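Local atomic coordinates of sortase, SrtB family (Streptococcus pneumoniae PCS8235, PDB entry 4Y4Q), a protein that probably acts as a class B sortase, a cysteine transpeptidase that takes part in building the type II pilus of the pneumococcus. Residues A[82-87]-A[108-113]; A[118-123]-A[158-163]; A[165-170]-A[235-240]; A[174-179]-A[228-233]. All blocks are in the same frame, centred on the assembly; numbering follows the deposited sequence.

Contact 1: A[82-87]-A[108-113]; sequences IDYPLV and GAIFLD
Val87 O is held by two groups of the neighbouring strand: Leu112 N donates a hydrogen bond to it at 2.8 Å, and Phe111 CA makes a C-H...O contact with it at 3.2 Å. This is a parallel strand pair in the β-barrel of the sortase fold, and its backbone bonds alternate as parallel pairing requires. Val87 N gives its hydrogen to Ile110 O, and Ile110 N reaches Pro85 O at 3.1 Å. Pro85 suits the beginning of this pairing because it has no N-H to offer. At the place where the pattern would call for a donor to Gly108 O, the ring carbon CD of Pro85 lies 3.2 Å from that oxygen. Gly108 has a positive phi (94°), and at its backbone angles a side chain would press on the preceding carbonyl, so glycine fits.

Side chains alternate between the two faces. On one, Leu86 and Ile110 run side by side, with Leu86 CD2 3.6 Å from Ile110 CG2. The two branches of Ile110 divide the work: CG2 serves Leu86, while CG1, anti to the carbonyl carbon (chi1 -79°), carries CD1 to the Tyr84 ring, which Ile110 crosses at about a right angle. Ile75 of strand 73-77 and Leu221 of strand 218-225 also pack on Ile110, so branched aliphatic residues suit this buried face. On the other face Val87 accompanies Phe111, whose ring also meets His130. There the touching atoms are Val87 CG1 and Phe111 CE2, 4.0 Å apart.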
# COMPACT_ATOMS: atom_id res chain seq x y z
N ILE A 82 -3.07 -10.79 1.94
CA ILE A 82 -2.09 -9.71 1.93
C ILE A 82 -1.20 -9.88 3.14
O ILE A 82 -1.57 -9.50 4.26
CB ILE A 82 -2.79 -8.36 1.94
CG1 ILE A 82 -3.81 -8.31 0.80
CG2 ILE A 82 -1.77 -7.24 1.84
CD1 ILE A 82 -4.51 -6.98 0.61
N ASP A 83 -0.21 -10.73 2.95
CA ASP A 83 0.83 -10.94 3.91
C ASP A 83 2.02 -10.88 3.01
O ASP A 83 2.11 -11.64 2.05
CB ASP A 83 0.72 -12.33 4.55
CG ASP A 83 1.68 -12.52 5.70
OD1 ASP A 83 1.92 -11.55 6.45
OD2 ASP A 83 2.20 -13.65 5.86
N TYR A 84 2.93 -9.98 3.30
CA TYR A 84 4.08 -9.85 2.41
C TYR A 84 5.24 -9.09 3.06
O TYR A 84 5.03 -8.14 3.82
CB TYR A 84 3.67 -9.08 1.14
CG TYR A 84 2.61 -9.76 0.30
CD1 TYR A 84 2.80 -11.05 -0.20
CD2 TYR A 84 1.43 -9.10 -0.04
CE1 TYR A 84 1.84 -11.67 -0.99
CE2 TYR A 84 0.46 -9.72 -0.83
CZ TYR A 84 0.67 -11.00 -1.30
OH TYR A 84 -0.29 -11.61 -2.08
N PRO A 85 6.47 -9.50 2.74
CA PRO A 85 7.64 -8.71 3.11
C PRO A 85 7.64 -7.44 2.28
O PRO A 85 7.16 -7.46 1.15
CB PRO A 85 8.82 -9.58 2.68
CG PRO A 85 8.27 -10.46 1.59
CD PRO A 85 6.84 -10.71 1.98
N LEU A 86 8.17 -6.36 2.85
CA LEU A 86 8.33 -5.11 2.12
C LEU A 86 9.79 -4.96 1.72
O LEU A 86 10.69 -5.24 2.52
CB LEU A 86 7.93 -3.94 3.01
CG LEU A 86 6.48 -3.94 3.46
CD1 LEU A 86 6.22 -2.78 4.39
CD2 LEU A 86 5.59 -3.89 2.24
N VAL A 87 10.02 -4.53 0.49
CA VAL A 87 11.36 -4.40 -0.06
C VAL A 87 11.41 -3.06 -0.81
O VAL A 87 10.35 -2.48 -1.12
CB VAL A 87 11.66 -5.63 -0.96
CG1 VAL A 87 12.74 -5.37 -1.97
CG2 VAL A 87 12.03 -6.84 -0.09
N GLY A 108 6.06 -13.95 -2.22
CA GLY A 108 5.87 -12.72 -2.98
C GLY A 108 6.52 -11.56 -2.24
O GLY A 108 6.95 -11.73 -1.10
N ALA A 109 6.61 -10.40 -2.87
CA ALA A 109 7.21 -9.24 -2.21
C ALA A 109 6.60 -7.95 -2.72
O ALA A 109 6.19 -7.87 -3.87
CB ALA A 109 8.73 -9.24 -2.39
N ILE A 110 6.56 -6.93 -1.86
CA ILE A 110 5.94 -5.66 -2.19
C ILE A 110 6.98 -4.55 -2.16
O ILE A 110 7.69 -4.41 -1.16
CB ILE A 110 4.81 -5.35 -1.21
CG1 ILE A 110 3.57 -6.15 -1.60
CG2 ILE A 110 4.46 -3.89 -1.23
CD1 ILE A 110 2.41 -5.88 -0.69
N PHE A 111 7.09 -3.78 -3.24
CA PHE A 111 8.17 -2.79 -3.40
C PHE A 111 7.73 -1.36 -3.10
O PHE A 111 6.74 -0.87 -3.66
CB PHE A 111 8.67 -2.80 -4.84
CG PHE A 111 9.42 -4.04 -5.22
CD1 PHE A 111 8.75 -5.25 -5.39
CD2 PHE A 111 10.79 -4.00 -5.44
CE1 PHE A 111 9.44 -6.40 -5.75
CE2 PHE A 111 11.49 -5.15 -5.81
CZ PHE A 111 10.81 -6.35 -5.96
N LEU A 112 8.47 -0.67 -2.24
CA LEU A 112 8.23 0.75 -2.00
C LEU A 112 8.72 1.49 -3.23
O LEU A 112 9.72 1.09 -3.84
CB LEU A 112 9.01 1.24 -0.79
CG LEU A 112 8.42 1.07 0.61
CD1 LEU A 112 8.07 -0.40 0.92
CD2 LEU A 112 9.40 1.61 1.65
N ASP A 113 8.01 2.55 -3.61
CA ASP A 113 8.48 3.42 -4.68
C ASP A 113 9.89 3.89 -4.32
O ASP A 113 10.14 4.25 -3.17
CB ASP A 113 7.55 4.62 -4.83
CG ASP A 113 7.76 5.37 -6.13
OD1 ASP A 113 8.80 6.08 -6.27
OD2 ASP A 113 6.88 5.25 -7.01

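Contact 2: A[118-123]-A[158-163]; sequences PKFEDF and IYYNGV
Phe120 and Tyr160 form the centre of this contact, in which a loop residue of the sortase barrel packs against the end of a β-hairpin. Phe120 CB stands almost squarely over the middle of the Tyr160 ring, 4.1 Å from its centroid. The two rings are inclined to each other, with planes 39° apart, and Phe120 CD1 approaches Tyr160 CG at 3.8 Å. Phe120 and Ile158 point toward each other from opposite sides of the contact: Ile158 CD1 lies over one face of the phenyl ring, 3.7 Å from Phe120 CZ. That reach comes from a fully extended chain, since CG1 is anti to the backbone N (chi1 -179°) and CD1 continues straight on. Large apolar groups suit the place, because Leu86 and Ile219 pack on both Phe120 and Ile158.

Nearer the surface, the aliphatic part of Lys119 passes obliquely over the Asn161 amide, and Lys119 CE comes within 3.1 Å of Asn161 OD1.

In the next shell the hairpin turn fixes Tyr160. Residues 160-163 make a type I' turn closed by two backbone bonds, Tyr160 N to Val163 O and Val163 N to Tyr160 O. Asn161 and Gly162, both with positive phi, are the residue types such a turn favours. The turn also brings Val163 CG2 over the Tyr160 face opposite Phe120. Arg217 ties the two sides together: its NH1 is hydrogen-bonded to both Tyr160 OH and Phe120 O. The preceding carbonyl oxygen, Lys119 O, also comes close to the tyrosine ring, 3.4 Å from Tyr160 CE1.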
# COMPACT_ATOMS: atom_id res chain seq x y z
N PRO A 118 12.31 5.01 3.13
CA PRO A 118 12.12 3.59 3.46
C PRO A 118 11.64 3.37 4.90
O PRO A 118 11.34 2.22 5.25
CB PRO A 118 13.52 3.00 3.28
CG PRO A 118 14.45 4.16 3.55
CD PRO A 118 13.73 5.37 3.01
N LYS A 119 11.58 4.42 5.71
CA LYS A 119 11.07 4.30 7.07
C LYS A 119 9.68 4.92 7.21
O LYS A 119 9.28 5.30 8.31
CB LYS A 119 12.02 4.97 8.06
CG LYS A 119 13.36 4.28 8.21
CD LYS A 119 14.32 5.15 9.03
CE LYS A 119 15.60 4.40 9.36
NZ LYS A 119 16.10 3.63 8.19
N PHE A 120 8.96 5.01 6.09
CA PHE A 120 7.58 5.52 6.07
C PHE A 120 7.40 6.89 6.74
O PHE A 120 6.38 7.15 7.38
CB PHE A 120 6.63 4.49 6.67
CG PHE A 120 6.46 3.27 5.80
CD1 PHE A 120 7.40 2.26 5.81
CD2 PHE A 120 5.37 3.16 4.95
CE1 PHE A 120 7.26 1.15 4.99
CE2 PHE A 120 5.22 2.06 4.13
CZ PHE A 120 6.17 1.05 4.15
N GLU A 121 8.40 7.75 6.59
CA GLU A 121 8.32 9.11 7.12
C GLU A 121 7.50 10.04 6.24
O GLU A 121 7.01 11.08 6.70
CB GLU A 121 9.73 9.68 7.30
CG GLU A 121 10.58 8.89 8.28
CD GLU A 121 11.88 9.58 8.62
OE1 GLU A 121 12.01 10.79 8.31
OE2 GLU A 121 12.76 8.91 9.19
N ASP A 122 7.35 9.68 4.97
CA ASP A 122 6.68 10.55 4.00
C ASP A 122 5.18 10.55 4.26
O ASP A 122 4.66 9.61 4.87
CB ASP A 122 6.93 10.07 2.57
CG ASP A 122 8.37 10.26 2.11
OD1 ASP A 122 9.10 11.08 2.73
OD2 ASP A 122 8.77 9.59 1.13
N PHE A 123 4.50 11.59 3.78
CA PHE A 123 3.06 11.69 3.92
C PHE A 123 2.37 10.55 3.18
O PHE A 123 1.62 9.78 3.78
CB PHE A 123 2.55 13.04 3.39
CG PHE A 123 1.07 13.04 3.12
CD1 PHE A 123 0.16 13.01 4.18
CD2 PHE A 123 0.58 13.02 1.82
CE1 PHE A 123 -1.21 12.99 3.93
CE2 PHE A 123 -0.78 13.00 1.57
CZ PHE A 123 -1.68 12.97 2.62
N ILE A 158 1.44 -3.21 10.06
CA ILE A 158 2.63 -3.06 9.25
C ILE A 158 3.82 -2.98 10.19
O ILE A 158 3.75 -2.36 11.25
CB ILE A 158 2.53 -1.84 8.32
CG1 ILE A 158 3.79 -1.71 7.46
CG2 ILE A 158 2.28 -0.56 9.11
CD1 ILE A 158 3.73 -0.54 6.50
N TYR A 159 4.90 -3.66 9.83
CA TYR A 159 6.12 -3.60 10.61
C TYR A 159 7.17 -2.92 9.76
O TYR A 159 7.32 -3.23 8.58
CB TYR A 159 6.57 -5.00 11.01
CG TYR A 159 7.82 -5.01 11.86
CD1 TYR A 159 9.08 -4.93 11.27
CD2 TYR A 159 7.74 -5.10 13.24
CE1 TYR A 159 10.22 -4.92 12.05
CE2 TYR A 159 8.88 -5.13 14.02
CZ TYR A 159 10.12 -5.04 13.42
OH TYR A 159 11.24 -5.06 14.20
N TYR A 160 7.89 -1.97 10.36
CA TYR A 160 8.97 -1.25 9.68
C TYR A 160 9.87 -0.59 10.71
O TYR A 160 9.42 -0.21 11.80
CB TYR A 160 8.42 -0.21 8.69
CG TYR A 160 7.69 0.94 9.35
CD1 TYR A 160 8.38 2.07 9.79
CD2 TYR A 160 6.32 0.90 9.53
CE1 TYR A 160 7.72 3.12 10.39
CE2 TYR A 160 5.65 1.95 10.13
CZ TYR A 160 6.35 3.06 10.56
OH TYR A 160 5.69 4.10 11.17
N ASN A 161 11.16 -0.47 10.38
CA ASN A 161 12.14 0.19 11.24
C ASN A 161 12.14 -0.28 12.68
O ASN A 161 12.38 0.50 13.60
CB ASN A 161 11.96 1.72 11.19
CG ASN A 161 13.23 2.47 11.56
OD1 ASN A 161 14.32 2.15 11.07
ND2 ASN A 161 13.10 3.45 12.45
N GLY A 162 11.85 -1.56 12.89
CA GLY A 162 11.90 -2.13 14.22
C GLY A 162 10.63 -1.94 15.02
O GLY A 162 10.57 -2.33 16.19
N VAL A 163 9.60 -1.34 14.41
CA VAL A 163 8.34 -1.07 15.11
C VAL A 163 7.11 -1.61 14.39
O VAL A 163 7.09 -1.74 13.16
CB VAL A 163 8.15 0.45 15.39
CG1 VAL A 163 9.42 1.05 16.01
CG2 VAL A 163 7.80 1.19 14.11

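Contact 3: A[165-170]-A[235-240]; sequences KGLEIF and VVAKIT
Two long antiparallel strands of the sortase β-barrel pair here, residues 165-170 with 235-240, and five backbone hydrogen bonds join them. Glu168 and Lys238 form a doubly bonded pair: Glu168 N reaches Lys238 O at 3.0 Å, in the carbonyl plane, while Lys238 N returns to Glu168 O at 2.9 Å. Gly166 and Thr240 repeat the pattern, but each donor there stands well above the plane of the carbonyl it meets. Glycine suits this point, because Thr240 OG1 lies 3.3 Å from Gly166 C and leaves little room for a side chain.

Beyond Glu168 and Lys238 the strands draw closer: Ile169 CA and Ala237 CA are 4.0 Å apart, and the small methyl of Ala237 suits so narrow a gap, touching Ile169 CG1 at 4.2 Å. Leu167 and Ile239, between the two doubly bonded pairs, lie side by side on the same face as Ala237, both apolar as the barrel interior demands. At the far end Phe170 N binds Val236 O, and the phenyl ring, swung between the backbone N and carbonyl carbon (chi1 63°), folds back across the partner strand. Val236 O lies over one face, toward the rim, Phe170 CZ meets Val236 CG1 at 3.5 Å, and the ring edge lies against Lys238 N.

On the face away from Leu167 and Ile239, Glu168 forms a salt bridge with Arg154, and Lys238 NZ is hydrogen-bonded to Ser211 O. The pair lies between strands 155-160 and 218-225: Leu167 packs on Ile158 and on Ile219, Ile239 touches Ile219, and Ile75 of strand 73-77 also meets Leu167.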
# COMPACT_ATOMS: atom_id res chain seq x y z
N LYS A 165 3.04 -1.05 13.69
CA LYS A 165 1.95 -0.09 13.68
C LYS A 165 0.71 -0.74 13.08
O LYS A 165 0.81 -1.73 12.35
CB LYS A 165 2.31 1.12 12.80
CG LYS A 165 3.51 1.95 13.29
CD LYS A 165 3.14 2.75 14.53
CE LYS A 165 4.30 3.61 15.01
NZ LYS A 165 4.10 3.99 16.44
N GLY A 166 -0.46 -0.17 13.38
CA GLY A 166 -1.70 -0.68 12.84
C GLY A 166 -1.97 -0.01 11.52
O GLY A 166 -1.37 1.04 11.22
N LEU A 167 -2.84 -0.62 10.71
CA LEU A 167 -3.27 -0.05 9.44
C LEU A 167 -4.78 0.01 9.45
O LEU A 167 -5.43 -0.95 9.86
CB LEU A 167 -2.85 -0.94 8.28
CG LEU A 167 -1.38 -1.01 7.84
CD1 LEU A 167 -1.27 -2.02 6.71
CD2 LEU A 167 -0.89 0.37 7.38
N GLU A 168 -5.35 1.12 8.99
CA GLU A 168 -6.79 1.18 8.82
C GLU A 168 -7.10 1.55 7.38
O GLU A 168 -6.79 2.66 6.95
CB GLU A 168 -7.40 2.19 9.78
CG GLU A 168 -8.92 2.28 9.68
CD GLU A 168 -9.55 2.98 10.88
OE1 GLU A 168 -8.81 3.50 11.74
OE2 GLU A 168 -10.80 2.99 10.96
N ILE A 169 -7.67 0.63 6.61
CA ILE A 169 -8.00 0.93 5.22
C ILE A 169 -9.16 1.94 5.15
O ILE A 169 -10.16 1.80 5.86
CB ILE A 169 -8.36 -0.36 4.45
CG1 ILE A 169 -7.11 -1.23 4.30
CG2 ILE A 169 -8.91 -0.04 3.08
CD1 ILE A 169 -7.41 -2.58 3.72
N PHE A 170 -9.03 2.97 4.31
CA PHE A 170 -10.16 3.90 4.12
C PHE A 170 -10.63 4.07 2.68
O PHE A 170 -11.63 4.74 2.43
CB PHE A 170 -9.88 5.27 4.73
CG PHE A 170 -8.73 5.99 4.10
CD1 PHE A 170 -8.91 6.80 2.99
CD2 PHE A 170 -7.45 5.85 4.62
CE1 PHE A 170 -7.83 7.47 2.41
CE2 PHE A 170 -6.38 6.51 4.04
CZ PHE A 170 -6.57 7.31 2.94
N VAL A 235 -5.61 -0.06 -2.84
CA VAL A 235 -6.25 0.19 -1.54
C VAL A 235 -5.40 1.19 -0.78
O VAL A 235 -4.18 1.16 -0.86
CB VAL A 235 -6.52 -1.08 -0.66
CG1 VAL A 235 -7.52 -1.98 -1.33
CG2 VAL A 235 -5.26 -1.83 -0.35
N VAL A 236 -6.05 2.10 -0.06
CA VAL A 236 -5.32 3.11 0.68
C VAL A 236 -5.59 2.98 2.18
O VAL A 236 -6.74 2.84 2.60
CB VAL A 236 -5.68 4.54 0.23
CG1 VAL A 236 -4.61 5.51 0.70
CG2 VAL A 236 -5.79 4.60 -1.29
N ALA A 237 -4.53 3.05 2.97
CA ALA A 237 -4.64 2.85 4.41
C ALA A 237 -3.94 3.97 5.16
O ALA A 237 -2.90 4.48 4.72
CB ALA A 237 -4.03 1.54 4.79
N LYS A 238 -4.51 4.34 6.31
CA LYS A 238 -3.85 5.24 7.25
C LYS A 238 -2.97 4.43 8.19
O LYS A 238 -3.38 3.36 8.66
CB LYS A 238 -4.88 5.98 8.07
CG LYS A 238 -4.30 6.82 9.20
CD LYS A 238 -5.42 7.55 9.95
CE LYS A 238 -4.88 8.39 11.11
NZ LYS A 238 -5.96 9.16 11.80
N ILE A 239 -1.79 4.94 8.49
CA ILE A 239 -0.97 4.31 9.52
C ILE A 239 -1.39 4.82 10.90
O ILE A 239 -1.52 6.03 11.11
CB ILE A 239 0.52 4.55 9.28
CG1 ILE A 239 0.88 4.13 7.85
CG2 ILE A 239 1.36 3.79 10.29
CD1 ILE A 239 2.36 4.31 7.50
N THR A 240 -1.64 3.90 11.83
CA THR A 240 -2.18 4.24 13.14
C THR A 240 -1.33 3.67 14.26
O THR A 240 -0.48 2.81 14.03
CB THR A 240 -3.62 3.67 13.31
OG1 THR A 240 -3.56 2.24 13.37
CG2 THR A 240 -4.52 4.08 12.17

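Contact 4: A[174-179]-A[228-233]; sequences EVDAYD and VTNGRH
Arg232 lays its CG and its guanidinium end against Ala177. Its CB starts 3.9 Å from Val175 O, the same oxygen that accepts the backbone hydrogen of Arg232 N. A bend at chi2 (-69°) then turns the chain along the opposing strand: CG lies 3.8 Å from Ala177 CB, and NE is almost as near. At the tip, CZ sits 3.6 Å from that methyl, which is centred over one face of the guanidinium group. Alanine suits the site because a single methyl carbon is small enough for the flat guanidinium group to settle directly against it. NH1 completes the grip by donating to Gly231 O at 3.1 Å, the oxygen lying in the guanidinium plane; together the methyl and this bond should limit the group's rotation.

The backbones pair antiparallel, Val175 with Arg232 through two bonds, and Ala177 N adds a third to Asn230 O. One residue further along, Glu174 runs beside His233, and Glu174 OE2 comes to the edge of the imidazole, 3.0 Å from His233 CE1. Beyond the strands, Asn230 OD1 stands 3.2 Å above the plane of the Tyr178 ring, over its centre. Asp176 OD2 accepts from Tyr178 N in an Asx turn, and residues 176-179 form a type I turn. On the other side, the positive phi of Asn230 (71°) suits the third position of a type II turn, 228-231. The position of Arg232 at the start of the last barrel strand, packed on Ser222 of strand 218-225, is consistent with that of the active-site arginine of other sortases, a role it probably shares.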
# COMPACT_ATOMS: atom_id res chain seq x y z
N GLU A 174 -9.84 2.43 -8.57
CA GLU A 174 -9.24 1.88 -9.79
C GLU A 174 -8.82 3.05 -10.66
O GLU A 174 -9.57 4.02 -10.81
CB GLU A 174 -10.24 0.97 -10.53
CG GLU A 174 -10.61 -0.30 -9.74
CD GLU A 174 -11.70 -1.15 -10.42
OE1 GLU A 174 -12.28 -0.71 -11.43
OE2 GLU A 174 -11.97 -2.26 -9.92
N VAL A 175 -7.62 2.97 -11.22
CA VAL A 175 -7.06 4.08 -12.00
C VAL A 175 -6.23 3.53 -13.12
O VAL A 175 -5.92 2.33 -13.15
CB VAL A 175 -6.11 4.95 -11.14
CG1 VAL A 175 -6.87 5.70 -10.06
CG2 VAL A 175 -5.03 4.07 -10.52
N ASP A 176 -5.84 4.41 -14.03
CA ASP A 176 -4.91 4.04 -15.09
C ASP A 176 -3.49 4.15 -14.53
O ASP A 176 -3.24 4.92 -13.61
CB ASP A 176 -5.08 4.96 -16.28
CG ASP A 176 -3.97 4.82 -17.28
OD1 ASP A 176 -4.06 3.91 -18.13
OD2 ASP A 176 -2.99 5.62 -17.21
N ALA A 177 -2.56 3.38 -15.09
CA ALA A 177 -1.23 3.26 -14.49
C ALA A 177 -0.42 4.54 -14.65
O ALA A 177 0.54 4.77 -13.89
CB ALA A 177 -0.48 2.07 -15.11
N TYR A 178 -0.79 5.35 -15.64
CA TYR A 178 -0.11 6.60 -15.92
C TYR A 178 -0.88 7.79 -15.36
O TYR A 178 -0.74 8.92 -15.86
CB TYR A 178 0.13 6.76 -17.44
CG TYR A 178 0.88 5.60 -18.05
CD1 TYR A 178 1.70 4.80 -17.26
CD2 TYR A 178 0.75 5.28 -19.39
CE1 TYR A 178 2.38 3.72 -17.80
CE2 TYR A 178 1.43 4.19 -19.94
CZ TYR A 178 2.25 3.42 -19.13
OH TYR A 178 2.93 2.34 -19.63
N ASP A 179 -1.68 7.56 -14.32
CA ASP A 179 -2.36 8.66 -13.63
C ASP A 179 -1.44 9.29 -12.58
O ASP A 179 -1.43 8.89 -11.41
CB ASP A 179 -3.65 8.17 -12.97
CG ASP A 179 -4.53 9.32 -12.48
OD1 ASP A 179 -4.00 10.42 -12.18
OD2 ASP A 179 -5.77 9.13 -12.40
N VAL A 228 -7.97 -4.82 -17.44
CA VAL A 228 -7.71 -3.63 -18.21
C VAL A 228 -6.28 -3.34 -18.58
O VAL A 228 -5.36 -3.61 -17.85
CB VAL A 228 -8.41 -2.39 -17.67
CG1 VAL A 228 -7.87 -2.04 -16.31
CG2 VAL A 228 -8.21 -1.24 -18.62
N THR A 229 -6.16 -2.77 -19.76
CA THR A 229 -4.89 -2.50 -20.31
C THR A 229 -4.43 -1.31 -19.56
O THR A 229 -5.04 -0.26 -19.58
CB THR A 229 -5.04 -2.09 -21.78
OG1 THR A 229 -6.32 -2.51 -22.23
CG2 THR A 229 -3.95 -2.72 -22.64
N ASN A 230 -3.36 -1.50 -18.84
CA ASN A 230 -2.78 -0.46 -18.07
C ASN A 230 -3.61 -0.05 -16.86
O ASN A 230 -3.29 0.91 -16.22
CB ASN A 230 -2.45 0.71 -18.95
CG ASN A 230 -1.06 1.19 -18.71
OD1 ASN A 230 -0.83 2.35 -18.49
ND2 ASN A 230 -0.13 0.27 -18.70
N GLY A 231 -4.63 -0.81 -16.54
CA GLY A 231 -5.41 -0.61 -15.34
C GLY A 231 -4.71 -1.10 -14.08
O GLY A 231 -4.00 -2.07 -14.11
N ARG A 232 -4.94 -0.40 -12.98
CA ARG A 232 -4.41 -0.79 -11.68
C ARG A 232 -5.47 -0.75 -10.57
O ARG A 232 -6.39 0.02 -10.62
CB ARG A 232 -3.25 0.10 -11.29
CG ARG A 232 -2.06 0.10 -12.21
CD ARG A 232 -1.30 -1.20 -12.21
NE ARG A 232 -0.08 -1.13 -13.00
CZ ARG A 232 0.01 -1.42 -14.29
NH1 ARG A 232 -1.05 -1.78 -14.98
NH2 ARG A 232 1.17 -1.35 -14.89
N HIS A 233 -5.26 -1.56 -9.53
CA HIS A 233 -6.13 -1.55 -8.35
C HIS A 233 -5.34 -0.97 -7.19
O HIS A 233 -4.17 -1.32 -7.01
CB HIS A 233 -6.49 -2.98 -7.96
CG HIS A 233 -7.52 -3.63 -8.83
ND1 HIS A 233 -8.77 -3.09 -9.03
CD2 HIS A 233 -7.49 -4.79 -9.51
CE1 HIS A 233 -9.47 -3.89 -9.81
NE2 HIS A 233 -8.72 -4.93 -10.12
O HOH W 1 -5.83 2.20 -17.79

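In the fold
All four contacts belong to one mixed, curled sheet of the sortase domain. Contacts 1, 2 and 3 follow one another along the chain, whereas contact 4 lies within the span that contact 3 brackets. Contacts 1 and 2 touch, their centres 13 Å apart, through Leu86 and Leu112 packing on Phe120. Contact 2 meets contact 3 across the hairpin of strands 155-160 and 163-176, also with centres 13 Å apart. Contacts 3 and 4 share strands 163-176 and 231-240, yet their centres are 22 Å apart on opposite sides of the chain's centre. One long strand pair thus connects the hairpin end of the barrel with the end carrying Arg232.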